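Local coordinates for protein Ika8 (Synthetic construct, PDB 6G6O) that folds into a computationally designed, symmetrical eight-bladed beta-propeller of WD40-type repeats, to which no natural function is assigned, at residues A[194-199]-A[210-215]; A[218-223]-A[259-264]; A[235-240]-A[252-257]. All blocks are in the same frame, centred on the assembly; numbering follows the deposited sequence.

Contact 1: residues A[194-199]-A[210-215]; sequences DGTIKV and DHDGHQ
K198 CG stands anti to its own carbonyl carbon (chi1 -66°), while D210 CG stands anti to its backbone N (chi1 166°). The two side chains lie side by side and point the same way, the lysine extended beyond CG. They form an antiparallel non-hydrogen-bonded pair, and D210 OD1 lies against the lysine's aliphatic stem, 3.4 Å from K198 CE. K198 NZ stays 4.4 Å from D210 OD1, too far for a salt bridge, and instead donates to the carbonyl of G173. I197 and H211 form the hydrogen-bonded pair: I197 N to H211 O measures 2.9 Å and H211 N to I197 O 3.0 Å. One residue back, T196 CB rests on H211 O at 3.6 Å. T196 N to D194 OD1 (3.2 Å) makes an Asx turn, and T196 OG1 adds a second bond to the same oxygen at 2.7 Å, from the same face of the carboxylate. An alanine at T196 would probably cost D194 OD1 its hydroxyl donor, leaving the N-H bond of this turn, and H174 ND1 its hydroxyl partner. Where the strands end, G195 O sits 3.2 Å from G213 CA, a closeness that leaves no room for a side chain on G213. Strands 197-201 and 207-211 form the outer hairpin of one blade: strand 187-192 flanks 197-201 on its inner side, and the I197 side chain reaches L221, F223 and W240 of the next blade.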
loop_
_atom_site.group_PDB
_atom_site.type_symbol
_atom_site.label_atom_id
_atom_site.label_comp_id
_atom_site.label_asym_id
_atom_site.label_seq_id
_atom_site.Cartn_x
_atom_site.Cartn_y
_atom_site.Cartn_z
ATOM N N ASP A 194 -2.121 -14.474 -8.970
ATOM C CA ASP A 194 -2.932 -15.527 -9.566
ATOM C C ASP A 194 -4.145 -15.891 -8.719
ATOM O O ASP A 194 -4.843 -16.857 -9.041
ATOM C CB ASP A 194 -2.081 -16.777 -9.817
ATOM C CG ASP A 194 -1.306 -17.216 -8.587
ATOM O OD1 ASP A 194 -1.535 -16.650 -7.499
ATOM O OD2 ASP A 194 -0.460 -18.127 -8.713
ATOM N N GLY A 195 -4.409 -15.144 -7.650
ATOM C CA GLY A 195 -5.530 -15.416 -6.781
ATOM C C GLY A 195 -5.224 -16.310 -5.600
ATOM O O GLY A 195 -6.069 -16.431 -4.704
ATOM N N THR A 196 -4.051 -16.934 -5.562
ATOM C CA THR A 196 -3.719 -17.829 -4.463
ATOM C C THR A 196 -3.428 -17.040 -3.192
ATOM O O THR A 196 -2.858 -15.947 -3.234
ATOM C CB THR A 196 -2.513 -18.699 -4.822
ATOM O OG1 THR A 196 -1.386 -17.864 -5.115
ATOM C CG2 THR A 196 -2.823 -19.569 -6.031
ATOM N N ILE A 197 -3.829 -17.603 -2.056
ATOM C CA ILE A 197 -3.567 -17.024 -0.746
ATOM C C ILE A 197 -2.965 -18.111 0.130
ATOM O O ILE A 197 -3.553 -19.188 0.283
ATOM C CB ILE A 197 -4.846 -16.448 -0.106
ATOM C CG1 ILE A 197 -5.216 -15.113 -0.762
ATOM C CG2 ILE A 197 -4.669 -16.285 1.400
ATOM C CD1 ILE A 197 -4.561 -13.906 -0.128
ATOM N N LYS A 198 -1.796 -17.835 0.701
ATOM C CA LYS A 198 -1.044 -18.823 1.460
ATOM C C LYS A 198 -0.787 -18.309 2.867
ATOM O O LYS A 198 -0.309 -17.184 3.047
ATOM C CB LYS A 198 0.272 -19.157 0.755
ATOM C CG LYS A 198 0.071 -19.861 -0.578
ATOM C CD LYS A 198 1.363 -20.463 -1.098
ATOM C CE LYS A 198 1.136 -21.202 -2.403
ATOM N NZ LYS A 198 2.359 -21.922 -2.845
ATOM N N VAL A 199 -1.104 -19.138 3.858
ATOM C CA VAL A 199 -0.942 -18.806 5.269
ATOM C C VAL A 199 0.221 -19.624 5.810
ATOM O O VAL A 199 0.192 -20.861 5.772
ATOM C CB VAL A 199 -2.229 -19.078 6.062
ATOM C CG1 VAL A 199 -1.962 -18.994 7.555
ATOM C CG2 VAL A 199 -3.310 -18.096 5.650
ATOM N N ASP A 210 -3.565 -23.137 2.050
ATOM C CA ASP A 210 -3.245 -22.802 0.661
ATOM C C ASP A 210 -4.548 -22.830 -0.130
ATOM O O ASP A 210 -5.054 -23.904 -0.467
ATOM C CB ASP A 210 -2.220 -23.763 0.074
ATOM C CG ASP A 210 -2.125 -23.661 -1.436
ATOM O OD1 ASP A 210 -1.913 -22.540 -1.948
ATOM O OD2 ASP A 210 -2.263 -24.702 -2.112
ATOM N N HIS A 211 -5.084 -21.650 -0.421
ATOM C CA HIS A 211 -6.310 -21.503 -1.189
ATOM C C HIS A 211 -5.978 -20.957 -2.570
ATOM O O HIS A 211 -5.077 -20.126 -2.717
ATOM C CB HIS A 211 -7.292 -20.569 -0.477
ATOM C CG HIS A 211 -7.244 -20.660 1.017
ATOM N ND1 HIS A 211 -7.967 -21.590 1.732
ATOM C CD2 HIS A 211 -6.560 -19.933 1.932
ATOM C CE1 HIS A 211 -7.731 -21.433 3.022
ATOM N NE2 HIS A 211 -6.881 -20.433 3.170
ATOM N N ASP A 212 -6.700 -21.431 -3.586
ATOM C CA ASP A 212 -6.499 -20.934 -4.941
ATOM C C ASP A 212 -7.230 -19.623 -5.199
ATOM O O ASP A 212 -6.966 -18.973 -6.215
ATOM C CB ASP A 212 -6.945 -21.991 -5.961
ATOM C CG ASP A 212 -6.249 -21.841 -7.307
ATOM O OD1 ASP A 212 -6.581 -20.904 -8.066
ATOM O OD2 ASP A 212 -5.352 -22.659 -7.602
ATOM N N GLY A 213 -8.128 -19.217 -4.307
ATOM C CA GLY A 213 -8.868 -17.987 -4.490
ATOM C C GLY A 213 -10.097 -18.180 -5.353
ATOM O O GLY A 213 -10.380 -19.260 -5.877
ATOM N N HIS A 214 -10.848 -17.090 -5.505
ATOM C CA HIS A 214 -12.085 -17.095 -6.273
ATOM C C HIS A 214 -12.004 -16.224 -7.520
ATOM O O HIS A 214 -13.039 -15.936 -8.130
ATOM C CB HIS A 214 -13.251 -16.644 -5.392
ATOM C CG HIS A 214 -13.304 -17.332 -4.063
ATOM N ND1 HIS A 214 -13.827 -18.597 -3.902
ATOM C CD2 HIS A 214 -12.896 -16.934 -2.836
ATOM C CE1 HIS A 214 -13.740 -18.947 -2.631
ATOM N NE2 HIS A 214 -13.179 -17.955 -1.963
ATOM N N GLN A 215 -10.804 -15.803 -7.916
ATOM C CA GLN A 215 -10.631 -14.943 -9.077
ATOM C C GLN A 215 -9.356 -15.326 -9.813
ATOM O O GLN A 215 -8.461 -15.973 -9.261
ATOM C CB GLN A 215 -10.574 -13.460 -8.681
ATOM C CG GLN A 215 -11.896 -12.881 -8.209
ATOM C CD GLN A 215 -11.717 -11.774 -7.189
ATOM O OE1 GLN A 215 -11.024 -11.946 -6.186
ATOM N NE2 GLN A 215 -12.343 -10.631 -7.439
#

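Contact 2: residues A[218-223]-A[259-264]; sequences VTALQF and TALAFS. With GOL (glycerol), chain E.
The F263 ring is met at its edge, near its plane, by Q222 CG, and the tightest touch of this pair is Q222 CG to F263 CB at 3.5 Å. The Q222 amide and the F263 ring are turned 70° against each other, and the two side chains cross rather than stack. Beyond the contact, the same phenylalanine also packs on V229 and I282.

Two residues earlier in each strand, L261 and A220 carry the apolar part. L261 CG lies beside its backbone N, anti to the carbonyl carbon (chi1 -77°), and comes within 3.7 Å of A220 CB. From there L261 CD1 reaches over to the neighbouring backbone, 3.4 Å from A220 O. No hydrogen bond joins 218-223 to 259-264: the strand axes approach to 6.2 Å, at 15° between directions, so this is side-chain packing between separate sheets and not a backbone strand pairing. Just outside, T219 OG1 bonds I258 O and so links the two strands.

A glycerol, probably from the crystallisation liquor, occupies part of the seam. L261 N donates to its O2 over 2.8 Å, and that same hydroxyl donates to L261 O at 3.1 Å. The glycerol C2 rests on A220 CB, 3.6 Å away, so the molecule touches both strands.

At the start of each strand lies a classic beta bulge, T219 and A220 facing G231, T259 and A260 facing G271. T259 OG1 bonds V298 O, so that hydroxyl, like T219 OG1, reaches the following blade. Near-parallel innermost strands of successive blades, set side by side around the central channel, are the hallmark of a beta-propeller.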
loop_
_atom_site.group_PDB
_atom_site.type_symbol
_atom_site.label_atom_id
_atom_site.label_comp_id
_atom_site.label_asym_id
_atom_site.label_seq_id
_atom_site.Cartn_x
_atom_site.Cartn_y
_atom_site.Cartn_z
ATOM N N VAL A 218 -5.708 -11.273 -9.886
ATOM C CA VAL A 218 -6.100 -10.261 -8.913
ATOM C C VAL A 218 -5.154 -9.073 -9.027
ATOM O O VAL A 218 -3.965 -9.217 -9.337
ATOM C CB VAL A 218 -6.126 -10.835 -7.482
ATOM C CG1 VAL A 218 -7.019 -12.065 -7.421
ATOM C CG2 VAL A 218 -4.723 -11.157 -6.996
ATOM N N THR A 219 -5.695 -7.878 -8.798
ATOM C CA THR A 219 -4.938 -6.642 -8.936
ATOM C C THR A 219 -4.664 -5.946 -7.615
ATOM O O THR A 219 -3.633 -5.283 -7.486
ATOM C CB THR A 219 -5.678 -5.663 -9.857
ATOM O OG1 THR A 219 -6.964 -5.362 -9.300
ATOM C CG2 THR A 219 -5.867 -6.272 -11.234
ATOM N N ALA A 220 -5.556 -6.081 -6.639
ATOM C CA ALA A 220 -5.400 -5.435 -5.347
ATOM C C ALA A 220 -5.836 -6.394 -4.250
ATOM O O ALA A 220 -6.764 -7.186 -4.428
ATOM C CB ALA A 220 -6.208 -4.133 -5.269
ATOM N N LEU A 221 -5.150 -6.316 -3.114
ATOM C CA LEU A 221 -5.456 -7.140 -1.956
ATOM C C LEU A 221 -5.452 -6.279 -0.703
ATOM O O LEU A 221 -4.837 -5.211 -0.658
ATOM C CB LEU A 221 -4.452 -8.289 -1.788
ATOM C CG LEU A 221 -4.642 -9.549 -2.627
ATOM C CD1 LEU A 221 -3.699 -10.626 -2.139
ATOM C CD2 LEU A 221 -6.074 -10.029 -2.556
ATOM N N GLN A 222 -6.146 -6.766 0.322
ATOM C CA GLN A 222 -6.182 -6.093 1.611
ATOM C C GLN A 222 -6.425 -7.129 2.697
ATOM O O GLN A 222 -7.304 -7.984 2.557
ATOM C CB GLN A 222 -7.271 -5.015 1.642
ATOM C CG GLN A 222 -7.036 -3.933 2.680
ATOM C CD GLN A 222 -6.141 -2.824 2.173
ATOM O OE1 GLN A 222 -5.825 -2.758 0.985
ATOM N NE2 GLN A 222 -5.726 -1.943 3.075
ATOM N N PHE A 223 -5.641 -7.052 3.771
ATOM C CA PHE A 223 -5.750 -7.968 4.900
ATOM C C PHE A 223 -6.085 -7.174 6.151
ATOM O O PHE A 223 -5.342 -6.259 6.527
ATOM C CB PHE A 223 -4.454 -8.756 5.105
ATOM C CG PHE A 223 -4.031 -9.557 3.909
ATOM C CD1 PHE A 223 -4.615 -10.782 3.639
ATOM C CD2 PHE A 223 -3.041 -9.091 3.063
ATOM C CE1 PHE A 223 -4.225 -11.523 2.542
ATOM C CE2 PHE A 223 -2.649 -9.828 1.965
ATOM C CZ PHE A 223 -3.242 -11.045 1.705
ATOM N N THR A 259 -8.597 -1.317 -9.447
ATOM C CA THR A 259 -7.255 -0.764 -9.389
ATOM C C THR A 259 -6.881 -0.241 -8.011
ATOM O O THR A 259 -5.737 0.188 -7.819
ATOM C CB THR A 259 -7.095 0.361 -10.421
ATOM O OG1 THR A 259 -8.027 1.410 -10.137
ATOM C CG2 THR A 259 -7.345 -0.161 -11.822
ATOM N N ALA A 260 -7.799 -0.269 -7.048
ATOM C CA ALA A 260 -7.517 0.249 -5.719
ATOM C C ALA A 260 -8.526 -0.331 -4.739
ATOM O O ALA A 260 -9.696 -0.512 -5.082
ATOM C CB ALA A 260 -7.566 1.781 -5.698
ATOM N N LEU A 261 -8.062 -0.620 -3.526
ATOM C CA LEU A 261 -8.907 -1.168 -2.477
ATOM C C LEU A 261 -8.606 -0.463 -1.164
ATOM O O LEU A 261 -7.507 0.061 -0.959
ATOM C CB LEU A 261 -8.703 -2.680 -2.303
ATOM C CG LEU A 261 -9.345 -3.624 -3.322
ATOM C CD1 LEU A 261 -8.948 -5.063 -3.028
ATOM C CD2 LEU A 261 -10.858 -3.477 -3.324
ATOM N N ALA A 262 -9.600 -0.452 -0.279
ATOM C CA ALA A 262 -9.444 0.082 1.065
ATOM C C ALA A 262 -10.386 -0.672 1.990
ATOM O O ALA A 262 -11.484 -1.067 1.590
ATOM C CB ALA A 262 -9.719 1.588 1.122
ATOM N N PHE A 263 -9.945 -0.871 3.229
ATOM C CA PHE A 263 -10.659 -1.725 4.173
ATOM C C PHE A 263 -10.430 -1.188 5.575
ATOM O O PHE A 263 -9.285 -1.115 6.032
ATOM C CB PHE A 263 -10.177 -3.174 4.050
ATOM C CG PHE A 263 -11.003 -4.173 4.812
ATOM C CD1 PHE A 263 -12.242 -3.837 5.331
ATOM C CD2 PHE A 263 -10.531 -5.462 5.002
ATOM C CE1 PHE A 263 -12.989 -4.768 6.031
ATOM C CE2 PHE A 263 -11.272 -6.396 5.696
ATOM C CZ PHE A 263 -12.502 -6.049 6.214
ATOM N N SER A 264 -11.514 -0.813 6.250
ATOM C CA SER A 264 -11.434 -0.248 7.594
ATOM C C SER A 264 -12.717 -0.586 8.333
ATOM O O SER A 264 -13.800 -0.162 7.918
ATOM C CB SER A 264 -11.220 1.267 7.544
ATOM O OG SER A 264 -11.147 1.818 8.847
HETATM C C1 GOL E . -4.299 -2.113 -2.543
HETATM O O1 GOL E . -5.437 -2.574 -1.883
HETATM C C2 GOL E . -4.779 -1.190 -3.689
HETATM O O2 GOL E . -5.317 -0.005 -3.211
HETATM C C3 GOL E . -3.527 -0.958 -4.575
HETATM O O3 GOL E . -3.986 -0.632 -5.851
#

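Contact 3: residues A[235-240]-A[252-257]; sequences GTVKVW and EGHQSA
G235 and the backbones of H254 and S256 press together closely, and the evidence lies almost wholly in main-chain atoms. G235 O accepts from H254 N at 2.9 Å; the donor lies in the carbonyl plane, although the N-H...O angle of 132° shows a bent bond. G235 CA also makes CA-H...O contacts, 3.1 Å to S256 O and 3.3 Å to H254 O. A beta carbon on G235 would fall 2.1 Å from H254 O, and the positive phi of 91° would jam it against the preceding carbonyl as well, so only a residue without a side chain fits here. G253 has the same restriction, since a beta carbon there would run into G235 O.

Side-chain packing is looser. V237 CG2, beside its own backbone N and anti to the carbonyl carbon, reaches G253 CA at 4.2 Å and H254 CD2 at 4.3 Å, meeting the imidazole obliquely. The ring is held by the following blade, H254 NE2 by S270 OG and H254 ND1 by T276 OG1. Toward solvent the contact thins out: E252 points away from strand 237-241 and is exposed, making a weak bond to W280 NE1. The S256 side chain leaves G235 for the next blade, where it packs on A272.

The loop 252-257 leads into the innermost strand of the following blade, and its glycine-histidine pair, with the histidine bonded to a serine of strand 267-272, is consistent with the GH signature of WD40 repeats.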
loop_
_atom_site.group_PDB
_atom_site.type_symbol
_atom_site.label_atom_id
_atom_site.label_comp_id
_atom_site.label_asym_id
_atom_site.label_seq_id
_atom_site.Cartn_x
_atom_site.Cartn_y
_atom_site.Cartn_z
ATOM N N GLY A 235 -13.453 -6.938 -12.587
ATOM C CA GLY A 235 -14.280 -6.043 -11.811
ATOM C C GLY A 235 -14.851 -6.624 -10.540
ATOM O O GLY A 235 -15.591 -5.924 -9.837
ATOM N N THR A 236 -14.529 -7.872 -10.215
ATOM C CA THR A 236 -15.125 -8.533 -9.065
ATOM C C THR A 236 -14.365 -8.180 -7.792
ATOM O O THR A 236 -13.138 -8.304 -7.734
ATOM C CB THR A 236 -15.132 -10.048 -9.273
ATOM O OG1 THR A 236 -13.801 -10.500 -9.550
ATOM C CG2 THR A 236 -16.035 -10.416 -10.439
ATOM N N VAL A 237 -15.101 -7.732 -6.778
ATOM C CA VAL A 237 -14.561 -7.465 -5.450
ATOM C C VAL A 237 -15.141 -8.508 -4.508
ATOM O O VAL A 237 -16.362 -8.578 -4.327
ATOM C CB VAL A 237 -14.897 -6.045 -4.971
ATOM C CG1 VAL A 237 -14.270 -5.780 -3.611
ATOM C CG2 VAL A 237 -14.430 -5.019 -5.985
ATOM N N LYS A 238 -14.272 -9.317 -3.909
ATOM C CA LYS A 238 -14.710 -10.442 -3.099
ATOM C C LYS A 238 -14.150 -10.341 -1.688
ATOM O O LYS A 238 -13.076 -9.775 -1.462
ATOM C CB LYS A 238 -14.302 -11.772 -3.742
ATOM C CG LYS A 238 -15.149 -12.117 -4.955
ATOM C CD LYS A 238 -14.562 -13.247 -5.775
ATOM C CE LYS A 238 -15.458 -13.560 -6.963
ATOM N NZ LYS A 238 -14.861 -14.565 -7.880
ATOM N N VAL A 239 -14.903 -10.890 -0.739
ATOM C CA VAL A 239 -14.541 -10.901 0.673
ATOM C C VAL A 239 -14.650 -12.337 1.164
ATOM O O VAL A 239 -15.727 -12.940 1.091
ATOM C CB VAL A 239 -15.442 -9.976 1.506
ATOM C CG1 VAL A 239 -15.360 -10.346 2.975
ATOM C CG2 VAL A 239 -15.053 -8.521 1.292
ATOM N N TRP A 240 -13.542 -12.884 1.661
ATOM C CA TRP A 240 -13.528 -14.280 2.071
ATOM C C TRP A 240 -12.585 -14.459 3.251
ATOM O O TRP A 240 -11.746 -13.603 3.542
ATOM C CB TRP A 240 -13.145 -15.210 0.910
ATOM C CG TRP A 240 -11.919 -14.820 0.135
ATOM C CD1 TRP A 240 -11.675 -13.627 -0.484
ATOM C CD2 TRP A 240 -10.782 -15.647 -0.131
ATOM N NE1 TRP A 240 -10.451 -13.656 -1.103
ATOM C CE2 TRP A 240 -9.882 -14.886 -0.902
ATOM C CE3 TRP A 240 -10.434 -16.955 0.215
ATOM C CZ2 TRP A 240 -8.658 -15.392 -1.332
ATOM C CZ3 TRP A 240 -9.219 -17.454 -0.211
ATOM C CH2 TRP A 240 -8.346 -16.675 -0.978
ATOM N N GLU A 252 -21.380 -6.889 -5.700
ATOM C CA GLU A 252 -21.475 -6.869 -7.154
ATOM C C GLU A 252 -20.209 -6.331 -7.806
ATOM O O GLU A 252 -19.906 -6.692 -8.950
ATOM C CB GLU A 252 -22.686 -6.041 -7.595
ATOM C CG GLU A 252 -22.844 -4.712 -6.873
ATOM C CD GLU A 252 -23.659 -4.828 -5.596
ATOM O OE1 GLU A 252 -23.141 -5.391 -4.606
ATOM O OE2 GLU A 252 -24.819 -4.362 -5.583
ATOM N N GLY A 253 -19.461 -5.483 -7.108
ATOM C CA GLY A 253 -18.240 -4.941 -7.663
ATOM C C GLY A 253 -18.497 -4.006 -8.835
ATOM O O GLY A 253 -19.622 -3.592 -9.120
ATOM N N HIS A 254 -17.410 -3.684 -9.526
ATOM C CA HIS A 254 -17.437 -2.755 -10.645
ATOM C C HIS A 254 -17.520 -3.511 -11.965
ATOM O O HIS A 254 -17.297 -4.721 -12.038
ATOM C CB HIS A 254 -16.195 -1.856 -10.635
ATOM C CG HIS A 254 -15.984 -1.117 -9.351
ATOM N ND1 HIS A 254 -15.814 0.249 -9.300
ATOM C CD2 HIS A 254 -15.896 -1.554 -8.073
ATOM C CE1 HIS A 254 -15.639 0.622 -8.046
ATOM N NE2 HIS A 254 -15.686 -0.453 -7.280
ATOM N N GLN A 255 -17.852 -2.770 -13.022
ATOM C CA GLN A 255 -17.796 -3.278 -14.385
ATOM C C GLN A 255 -16.486 -2.911 -15.070
ATOM O O GLN A 255 -16.412 -2.914 -16.304
ATOM C CB GLN A 255 -18.987 -2.764 -15.193
ATOM C CG GLN A 255 -20.317 -3.383 -14.792
ATOM C CD GLN A 255 -20.999 -2.620 -13.675
ATOM O OE1 GLN A 255 -21.147 -1.399 -13.743
ATOM N NE2 GLN A 255 -21.416 -3.335 -12.635
ATOM N N SER A 256 -15.457 -2.591 -14.289
ATOM C CA SER A 256 -14.141 -2.245 -14.800
ATOM C C SER A 256 -13.093 -2.833 -13.866
ATOM O O SER A 256 -13.394 -3.244 -12.743
ATOM C CB SER A 256 -13.970 -0.726 -14.928
ATOM O OG SER A 256 -12.617 -0.378 -15.162
ATOM N N ALA A 257 -11.849 -2.864 -14.339
ATOM C CA ALA A 257 -10.771 -3.483 -13.578
ATOM C C ALA A 257 -10.573 -2.782 -12.240
ATOM O O ALA A 257 -10.426 -1.559 -12.182
ATOM C CB ALA A 257 -9.473 -3.454 -14.386
#

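In the fold
Following the chain from the N terminus, contact 1 comes first: it closes the hairpin of strands 197-201 and 207-211, and its second segment runs on into the connection to strand 218-224. Contact 2 opens on that strand and does not close until 259-264, a whole blade later. Contact 3 falls entirely within this span, tying the outer part of the same blade to the loop before 258-264. Contact 1 therefore lies in series with the other two, yet it touches both, through I197 against F223 and Q215 against T236. Together they join three successive blades, contact 2 at the channel and contacts 1 and 3 farther out.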